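16S rRNA methyltransferase (Streptomyces sp. DSM 40477, PDB 3MQ2) methylates the N1 position of adenine 1408 in 16S rRNA, using S-adenosyl-L-methionine, and so confers resistance to aminoglycosides such as kanamycin, neomycin and apramycin. Local coordinates at residues Gly175-Asp180 against Thr213-Pro218. Numbering follows the deposited sequence. Where two conformers were deposited one is given.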
loop_
_atom_site.group_PDB
_atom_site.type_symbol
_atom_site.label_atom_id
_atom_site.label_comp_id
_atom_site.label_asym_id
_atom_site.label_seq_id
_atom_site.Cartn_x
_atom_site.Cartn_y
_atom_site.Cartn_z
ATOM N N GLY A 175 14.405 -2.037 9.295
ATOM C CA GLY A 175 14.034 -3.438 9.209
ATOM C C GLY A 175 13.415 -3.875 7.891
ATOM O O GLY A 175 12.705 -4.877 7.849
ATOM N N TRP A 176 13.660 -3.119 6.822
ATOM C CA TRP A 176 13.242 -3.525 5.481
ATOM C C TRP A 176 14.456 -3.875 4.635
ATOM O O TRP A 176 15.380 -3.078 4.513
ATOM C CB TRP A 176 12.490 -2.408 4.757
ATOM C CG TRP A 176 11.179 -1.992 5.372
ATOM C CD1 TRP A 176 10.892 -1.842 6.703
ATOM C CD2 TRP A 176 9.986 -1.652 4.658
ATOM N NE1 TRP A 176 9.579 -1.425 6.856
ATOM C CE2 TRP A 176 9.003 -1.304 5.612
ATOM C CE3 TRP A 176 9.653 -1.597 3.298
ATOM C CZ2 TRP A 176 7.718 -0.918 5.254
ATOM C CZ3 TRP A 176 8.367 -1.212 2.940
ATOM C CH2 TRP A 176 7.416 -0.880 3.915
ATOM N N LYS A 177 14.445 -5.068 4.050
ATOM C CA LYS A 177 15.518 -5.482 3.151
ATOM C C LYS A 177 15.148 -5.113 1.726
ATOM O O LYS A 177 14.296 -5.756 1.111
ATOM C CB LYS A 177 15.771 -6.985 3.258
ATOM C CG LYS A 177 16.721 -7.530 2.197
ATOM C CD LYS A 177 18.011 -6.727 2.137
ATOM C CE LYS A 177 18.947 -7.258 1.058
ATOM N NZ LYS A 177 19.270 -8.693 1.257
ATOM N N LEU A 178 15.783 -4.061 1.209
ATOM C CA LEU A 178 15.495 -3.592 -0.144
ATOM C C LEU A 178 16.279 -4.422 -1.145
ATOM O O LEU A 178 17.495 -4.271 -1.266
ATOM C CB LEU A 178 15.838 -2.105 -0.291
ATOM C CG LEU A 178 15.506 -1.472 -1.646
ATOM C CD1 LEU A 178 14.046 -1.698 -2.030
ATOM C CD2 LEU A 178 15.833 0.016 -1.630
ATOM N N ALA A 179 15.576 -5.301 -1.858
ATOM C CA ALA A 179 16.223 -6.288 -2.717
ATOM C C ALA A 179 16.298 -5.833 -4.164
ATOM O O ALA A 179 17.216 -6.202 -4.893
ATOM C CB ALA A 179 15.485 -7.606 -2.633
ATOM N N ASP A 180 15.315 -5.049 -4.590
ATOM C CA ASP A 180 15.258 -4.648 -5.981
ATOM C C ASP A 180 14.674 -3.257 -6.153
ATOM O O ASP A 180 13.756 -2.860 -5.433
ATOM C CB ASP A 180 14.439 -5.645 -6.788
ATOM C CG ASP A 180 14.508 -5.373 -8.274
ATOM O OD1 ASP A 180 15.536 -5.723 -8.898
ATOM O OD2 ASP A 180 13.538 -4.807 -8.816
ATOM N N THR A 213 11.181 -3.217 -4.146
ATOM C CA THR A 213 10.657 -4.458 -3.588
ATOM C C THR A 213 11.677 -5.132 -2.681
ATOM O O THR A 213 12.880 -4.881 -2.766
ATOM C CB THR A 213 10.190 -5.457 -4.678
ATOM O OG1 THR A 213 11.270 -5.736 -5.584
ATOM C CG2 THR A 213 9.012 -4.885 -5.474
ATOM N N GLY A 214 11.179 -5.987 -1.806
ATOM C CA GLY A 214 12.051 -6.686 -0.888
ATOM C C GLY A 214 11.245 -7.431 0.152
ATOM O O GLY A 214 10.084 -7.794 -0.075
ATOM N N THR A 215 11.878 -7.652 1.298
ATOM C CA THR A 215 11.268 -8.413 2.377
ATOM C C THR A 215 11.453 -7.672 3.690
ATOM O O THR A 215 12.391 -6.897 3.858
ATOM C CB THR A 215 11.886 -9.824 2.499
ATOM O OG1 THR A 215 13.282 -9.705 2.773
ATOM C CG2 THR A 215 11.701 -10.608 1.207
ATOM N N ILE A 216 10.538 -7.912 4.618
ATOM C CA ILE A 216 10.638 -7.341 5.950
ATOM C C ILE A 216 11.592 -8.219 6.756
ATOM O O ILE A 216 11.399 -9.429 6.860
ATOM C CB ILE A 216 9.252 -7.286 6.634
ATOM C CG1 ILE A 216 8.253 -6.437 5.822
ATOM C CG2 ILE A 216 9.373 -6.753 8.068
ATOM C CD1 ILE A 216 8.729 -4.995 5.551
ATOM N N SER A 217 12.627 -7.605 7.317
ATOM C CA SER A 217 13.686 -8.353 7.986
ATOM C C SER A 217 14.172 -7.525 9.162
ATOM O O SER A 217 15.167 -6.814 9.052
ATOM C CB SER A 217 14.828 -8.612 7.003
ATOM O OG SER A 217 15.767 -9.531 7.543
ATOM N N PRO A 218 13.459 -7.596 10.294
ATOM C CA PRO A 218 13.784 -6.788 11.479
ATOM C C PRO A 218 15.010 -7.283 12.253
ATOM O O PRO A 218 15.669 -8.247 11.862
ATOM C CB PRO A 218 12.528 -6.924 12.352
ATOM C CG PRO A 218 11.445 -7.408 11.419
ATOM C CD PRO A 218 12.161 -8.276 10.433
HETATM O O HOH W 1 11.379 -3.764 -7.690
#
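A classic beta bulge interrupts the pairing of Gly-175–Asp-180 with Thr-213–Pro-218, in the antiparallel strands 176-184 and 209-216 at one edge of the Rossmann-like methyltransferase sheet. At the bulge Thr-213 O accepts two backbone bonds, from Ala-179 N (2.9 Å) and Asp-180 N (3.0 Å), while Thr-213 N returns a bond to Asp-180 O. Beyond it, Lys-177 and Thr-215 exchange a pair of backbone bonds, and Ser-217 N reaches Gly-175 O (2.8 Å) where Gly-175 ends helix 160-173 in a Schellman motif. Gly-214 CA comes within 3.1 Å of Lys-177 O in a CA-H...O contact, leaving no room for a beta carbon. Ile-216 and Trp-176 point the same way; with Ile-216 CG1 anti to the carbonyl carbon (chi1 -59°), chi2 of -56° places CD1 over the five-membered ring, 3.6 Å from its centroid, a CH-pi contact. On the opposite face a water links Asp-180 OD2 (2.6 Å) to Thr-213 OG1 (2.9 Å), and Arg-182 forms a salt bridge with the same OD2. Trp-176 NE1 is hydrogen-bonded to Leu-123 O, and the indole also meets the rings of Phe-136 and Tyr-171. Strand 209-216 lies between edge strand 176-184 and strand 134-141, with helix 121-128 packed against Trp-176 and Ile-216.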